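Local atomic coordinates of ActII protein (Streptomyces coelicolor, PDB entry 2OPT), a protein that probably represses transcription as a TetR-family DNA-binding regulator, and binds the antibiotic actinorhodin and its biosynthetic precursor (S)-DNPA. Residues Val57-Leu62 with Leu106-Met111; Glu66-Glu71 with Met118-Ser123. All blocks are in the same frame, centred on the assembly; numbering follows the deposited sequence.

Interaction 1: residues Val57-Leu62 with Leu106-Met111; sequences VFDIVL and LGPNGM
The carboxylate of Asp59 lies over the first turn of helix 108-123, against Gly107, Pro108 and the two residues that follow. In this TetR-like fold helix 50-61 follows the predicted helix-turn-helix and leads into the C-terminal ligand domain, so the contact joins that connecting helix to the start of a ligand-domain helix. Gly107 holds the N-cap position and has no side chain to offer the N-H groups beyond it; Asp59 supplies an acceptor from another helix. Its CG stands anti to the backbone N (chi1 -161°), which sets CG toward the helix start. There the two oxygens divide the work. OD2 accepts Asn109 N through its syn lone pair at 2.8 Å, in a fairly straight bond of 160°. OD1, also met on its syn side, takes Gly110 N at 2.8 Å, and a bridging water ties the same OD1 to Gly107 N. Gripped in this way, the carboxylate plane has little freedom to rotate, and its negative charge probably suits the positive end of the helix dipole. Proline, with no N-H to satisfy, fits the first helical position; the side chains of Pro108 and Asp59 cross obliquely, with Pro108 CD 3.3 Å from Asp59 OD2. Beside this polar grip, Leu62 adds apolar contact: its CB meets Asn109 CB at 3.8 Å, and its CD1 rests 3.6 Å from Gly110 CA, a close approach to bare backbone. Met89 of helix 75-92 and Pro105 also touch Leu62. Asn109 returns a bond to helix 50-61: its ND2 donates to Asp59 O at 3.0 Å, the acceptor lying almost in the amide plane of Asn109 while ND2 sits above the carbonyl plane of Asp59, 45° out of it.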
loop_
_atom_site.group_PDB
_atom_site.type_symbol
_atom_site.label_atom_id
_atom_site.label_comp_id
_atom_site.label_asym_id
_atom_site.label_seq_id
_atom_site.Cartn_x
_atom_site.Cartn_y
_atom_site.Cartn_z
ATOM N N VAL A 57 -9.902 12.221 13.925
ATOM C CA VAL A 57 -8.475 12.357 14.221
ATOM C C VAL A 57 -7.774 12.363 12.846
ATOM O O VAL A 57 -6.920 13.187 12.581
ATOM C CB VAL A 57 -7.999 11.206 15.102
ATOM C CG1 VAL A 57 -6.494 11.176 15.197
ATOM C CG2 VAL A 57 -8.579 11.302 16.533
ATOM N N PHE A 58 -8.200 11.477 11.947
ATOM C CA PHE A 58 -7.618 11.475 10.621
ATOM C C PHE A 58 -7.788 12.823 9.925
ATOM O O PHE A 58 -6.821 13.350 9.366
ATOM C CB PHE A 58 -8.203 10.318 9.783
ATOM C CG PHE A 58 -7.625 10.200 8.373
ATOM C CD1 PHE A 58 -6.279 10.443 8.126
ATOM C CD2 PHE A 58 -8.433 9.786 7.319
ATOM C CE1 PHE A 58 -5.753 10.323 6.839
ATOM C CE2 PHE A 58 -7.923 9.647 6.038
ATOM C CZ PHE A 58 -6.580 9.901 5.799
ATOM N N ASP A 59 -8.991 13.405 9.960
ATOM C CA ASP A 59 -9.165 14.666 9.252
ATOM C C ASP A 59 -8.406 15.811 9.889
ATOM O O ASP A 59 -7.910 16.714 9.196
ATOM C CB ASP A 59 -10.628 15.045 9.139
ATOM C CG ASP A 59 -10.841 16.065 8.058
ATOM O OD1 ASP A 59 -10.662 15.699 6.874
ATOM O OD2 ASP A 59 -11.023 17.265 8.408
ATOM N N ILE A 60 -8.275 15.799 11.206
ATOM C CA ILE A 60 -7.664 16.974 11.834
ATOM C C ILE A 60 -6.179 17.208 11.502
ATOM O O ILE A 60 -5.710 18.346 11.431
ATOM C CB ILE A 60 -7.920 16.957 13.343
ATOM C CG1 ILE A 60 -8.024 18.396 13.835
ATOM C CG2 ILE A 60 -6.815 16.128 14.111
ATOM C CD1 ILE A 60 -8.608 18.484 15.199
ATOM N N VAL A 61 -5.417 16.125 11.356
ATOM C CA VAL A 61 -3.983 16.213 11.061
ATOM C C VAL A 61 -3.740 16.626 9.578
ATOM O O VAL A 61 -2.677 17.082 9.227
ATOM C CB VAL A 61 -3.305 14.834 11.324
ATOM C CG1 VAL A 61 -3.327 14.542 12.772
ATOM C CG2 VAL A 61 -4.057 13.672 10.573
ATOM N N LEU A 62 -4.725 16.403 8.704
ATOM C CA LEU A 62 -4.615 16.741 7.281
ATOM C C LEU A 62 -4.498 18.223 7.031
ATOM O O LEU A 62 -4.110 18.636 5.947
ATOM C CB LEU A 62 -5.825 16.225 6.522
ATOM C CG LEU A 62 -5.880 14.699 6.403
ATOM C CD1 LEU A 62 -7.099 14.241 5.526
ATOM C CD2 LEU A 62 -4.595 14.220 5.741
ATOM N N LEU A 106 -12.294 12.431 3.247
ATOM C CA LEU A 106 -13.364 13.334 2.851
ATOM C C LEU A 106 -14.088 13.981 4.052
ATOM O O LEU A 106 -15.304 14.197 4.011
ATOM C CB LEU A 106 -14.359 12.617 1.944
ATOM C CG LEU A 106 -14.299 12.833 0.425
ATOM C CD1 LEU A 106 -13.072 13.605 -0.116
ATOM C CD2 LEU A 106 -14.410 11.495 -0.255
ATOM N N GLY A 107 -13.363 14.256 5.133
ATOM C CA GLY A 107 -13.840 15.256 6.053
ATOM C C GLY A 107 -13.398 16.621 5.503
ATOM O O GLY A 107 -12.835 16.709 4.421
ATOM N N PRO A 108 -13.604 17.685 6.286
ATOM C CA PRO A 108 -13.295 19.067 5.938
ATOM C C PRO A 108 -11.914 19.238 5.387
ATOM O O PRO A 108 -11.757 19.699 4.278
ATOM C CB PRO A 108 -13.394 19.792 7.270
ATOM C CG PRO A 108 -14.289 18.922 8.137
ATOM C CD PRO A 108 -14.199 17.546 7.637
ATOM N N ASN A 109 -10.890 18.893 6.160
ATOM C CA ASN A 109 -9.528 19.124 5.698
ATOM C C ASN A 109 -9.203 18.215 4.522
ATOM O O ASN A 109 -8.493 18.618 3.579
ATOM C CB ASN A 109 -8.532 18.920 6.820
ATOM C CG ASN A 109 -8.609 19.999 7.808
ATOM O OD1 ASN A 109 -8.695 21.187 7.463
ATOM N ND2 ASN A 109 -8.642 19.613 9.072
ATOM N N GLY A 110 -9.777 17.019 4.558
ATOM C CA GLY A 110 -9.502 16.060 3.508
ATOM C C GLY A 110 -10.059 16.508 2.174
ATOM O O GLY A 110 -9.371 16.370 1.150
ATOM N N MET A 111 -11.338 16.913 2.164
ATOM C CA MET A 111 -11.965 17.312 0.925
ATOM C C MET A 111 -11.282 18.553 0.312
ATOM O O MET A 111 -11.059 18.581 -0.859
ATOM C CB MET A 111 -13.484 17.466 1.098
ATOM C CG MET A 111 -13.920 18.630 1.997
ATOM S SD MET A 111 -15.685 19.012 1.957
ATOM C CE MET A 111 -16.041 18.847 0.183
HETATM O O HOH W 1 -10.788 13.351 6.046
#

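Interaction 2: residues Glu66-Glu71 with Met118-Ser123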
loop_
_atom_site.group_PDB
_atom_site.type_symbol
_atom_site.label_atom_id
_atom_site.label_comp_id
_atom_site.label_asym_id
_atom_site.label_seq_id
_atom_site.Cartn_x
_atom_site.Cartn_y
_atom_site.Cartn_z
ATOM N N GLU A 66 0.319 20.568 3.017
ATOM C CA GLU A 66 0.137 21.766 2.263
ATOM C C GLU A 66 0.264 21.417 0.754
ATOM O O GLU A 66 1.277 20.902 0.299
ATOM C CB GLU A 66 1.071 22.864 2.804
ATOM C CG GLU A 66 0.333 24.209 3.218
ATOM C CD GLU A 66 -0.333 24.196 4.606
ATOM O OE1 GLU A 66 -1.584 24.140 4.706
ATOM O OE2 GLU A 66 0.392 24.272 5.612
ATOM N N VAL A 67 -0.823 21.654 0.031
ATOM C CA VAL A 67 -0.896 21.445 -1.394
ATOM C C VAL A 67 -0.774 22.834 -2.003
ATOM O O VAL A 67 -1.569 23.725 -1.698
ATOM C CB VAL A 67 -2.246 20.796 -1.816
ATOM C CG1 VAL A 67 -2.197 20.468 -3.276
ATOM C CG2 VAL A 67 -2.498 19.528 -0.986
ATOM N N PRO A 68 0.278 23.060 -2.807
ATOM C CA PRO A 68 0.473 24.423 -3.290
ATOM C C PRO A 68 -0.495 24.827 -4.371
ATOM O O PRO A 68 -1.102 23.971 -5.067
ATOM C CB PRO A 68 1.895 24.371 -3.840
ATOM C CG PRO A 68 2.050 22.944 -4.281
ATOM C CD PRO A 68 1.370 22.156 -3.231
ATOM N N GLU A 69 -0.694 26.137 -4.490
ATOM C CA GLU A 69 -1.427 26.677 -5.636
ATOM C C GLU A 69 -0.571 26.437 -6.879
ATOM O O GLU A 69 0.652 26.615 -6.806
ATOM C CB GLU A 69 -1.644 28.168 -5.404
ATOM C CG GLU A 69 -2.870 28.730 -6.147
ATOM C CD GLU A 69 -4.214 28.061 -5.718
ATOM O OE1 GLU A 69 -4.397 27.735 -4.525
ATOM O OE2 GLU A 69 -5.103 27.907 -6.573
ATOM N N PRO A 70 -1.167 26.004 -7.996
ATOM C CA PRO A 70 -0.305 25.690 -9.161
ATOM C C PRO A 70 0.597 26.851 -9.649
ATOM O O PRO A 70 0.129 27.967 -9.790
ATOM C CB PRO A 70 -1.333 25.302 -10.234
ATOM C CG PRO A 70 -2.475 24.764 -9.438
ATOM C CD PRO A 70 -2.580 25.662 -8.277
ATOM N N GLU A 71 1.881 26.558 -9.859
ATOM C CA GLU A 71 2.846 27.463 -10.469
ATOM C C GLU A 71 3.319 26.929 -11.822
ATOM O O GLU A 71 4.059 25.931 -11.862
ATOM C CB GLU A 71 4.070 27.638 -9.572
ATOM C CG GLU A 71 3.953 28.735 -8.588
ATOM C CD GLU A 71 4.989 28.594 -7.496
ATOM O OE1 GLU A 71 6.118 28.102 -7.804
ATOM O OE2 GLU A 71 4.662 28.956 -6.336
ATOM N N MET A 118 -6.309 17.689 -6.877
ATOM C CA MET A 118 -6.785 17.508 -8.215
ATOM C C MET A 118 -6.586 18.766 -9.047
ATOM O O MET A 118 -6.286 18.666 -10.224
ATOM C CB MET A 118 -8.269 17.158 -8.188
ATOM C CG MET A 118 -8.496 15.777 -7.604
ATOM S SD MET A 118 -7.620 14.474 -8.517
ATOM C CE MET A 118 -7.422 13.273 -7.228
ATOM N N ASN A 119 -6.776 19.948 -8.455
ATOM C CA ASN A 119 -6.470 21.161 -9.173
ATOM C C ASN A 119 -5.037 21.094 -9.693
ATOM O O ASN A 119 -4.790 21.394 -10.876
ATOM C CB ASN A 119 -6.710 22.421 -8.314
ATOM C CG ASN A 119 -6.905 23.668 -9.154
ATOM O OD1 ASN A 119 -7.644 23.668 -10.120
ATOM N ND2 ASN A 119 -6.262 24.741 -8.765
ATOM N N LEU A 120 -4.090 20.708 -8.836
ATOM C CA LEU A 120 -2.666 20.697 -9.238
ATOM C C LEU A 120 -2.400 19.676 -10.347
ATOM O O LEU A 120 -1.693 19.955 -11.318
ATOM C CB LEU A 120 -1.775 20.337 -8.053
ATOM C CG LEU A 120 -0.230 20.412 -8.191
ATOM C CD1 LEU A 120 0.249 21.751 -8.743
ATOM C CD2 LEU A 120 0.469 20.092 -6.867
ATOM N N LEU A 121 -2.932 18.480 -10.167
ATOM C CA LEU A 121 -2.741 17.386 -11.141
ATOM C C LEU A 121 -3.266 17.739 -12.526
ATOM O O LEU A 121 -2.545 17.646 -13.515
ATOM C CB LEU A 121 -3.333 16.076 -10.624
ATOM C CG LEU A 121 -2.652 15.498 -9.363
ATOM C CD1 LEU A 121 -3.489 14.378 -8.703
ATOM C CD2 LEU A 121 -1.188 15.058 -9.556
ATOM N N ARG A 122 -4.505 18.191 -12.599
ATOM C CA ARG A 122 -5.061 18.695 -13.854
ATOM C C ARG A 122 -4.327 19.875 -14.481
ATOM O O ARG A 122 -4.256 19.996 -15.701
ATOM C CB ARG A 122 -6.541 19.044 -13.687
ATOM C CG ARG A 122 -7.360 17.860 -13.253
ATOM C CD ARG A 122 -8.545 17.679 -14.131
ATOM N NE ARG A 122 -9.645 18.426 -13.585
ATOM C CZ ARG A 122 -10.759 18.767 -14.223
ATOM N NH1 ARG A 122 -10.969 18.411 -15.496
ATOM N NH2 ARG A 122 -11.662 19.486 -13.555
ATOM N N SER A 123 -3.815 20.774 -13.664
ATOM C CA SER A 123 -3.050 21.900 -14.168
ATOM C C SER A 123 -1.836 21.428 -14.965
ATOM O O SER A 123 -1.327 22.161 -15.776
ATOM C CB SER A 123 -2.615 22.798 -13.032
ATOM O OG SER A 123 -1.469 22.241 -12.429
HETATM O O HOH W 2 -5.591 25.103 -5.827
#
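Leu120 supplies most of the apolar contact, reaching from helix 108-123 to three residues of the loop that connects helices 50-61 and 75-92. CG stands anti to the backbone N (chi1 -173°), and chi2 then turns the two methyls to different prolines. CD1 packs under the face of the Pro70 ring, 4.0 Å from Pro70 CA and nearly as close to the ring atom CG. CD2 turns to Pro68, whose CG lies 4.2 Å away, and more loosely to Val67 CG1. One helical turn on, the small Ser123 meets the CB-CG edge of the same proline, its OG 3.8 Å from Pro70 CB. Asn119 meets the neighbouring edge, its ND2 3.8 Å from Pro70 CD, the two side chains crossing at about a right angle.

Residues 68-70 run in an extended, polyproline II-like conformation. The two prolines favour this shape, and it presents their rings to the ligand-domain helices: Pro68 also touches Gln78 and Glu81 of helix 75-92.

The polar contacts lie around this patch. A water accepts from Asn119 ND2 at 3.0 Å and donates weakly to Glu69 OE2, a bridge between two side chains whose flat ends are turned 50° apart. Each has a stronger partner elsewhere: OE1 of Glu69 forms a salt bridge with Arg116, and OD1 of Asn119 is hydrogen-bonded to Asn184 of the second subunit. Within the helix, Ser123 OG donates to Leu120 O at 2.6 Å, and the indole NE1 of Trp75 binds that same carbonyl.

Both contacts use helix 108-123, interaction 1 at its beginning and interaction 2 in its last turns, with centres about 18 Å apart. Their first segments are also close in sequence, as the chain leaves helix 50-61 and runs on as a loop. Both are only partly buried, interaction 1 lying nearer the centre of the chain. Their chemistry differs: at the helix start, backbone N-H groups are met by an acidic side chain; in the last turns, where a loop lies against the helix side, leucine and proline meet through apolar surface, with a water bridge at the margin. Both also touch the second subunit, through Leu106 and Met111 in one and Met118, Asn119 and Arg122 in the other.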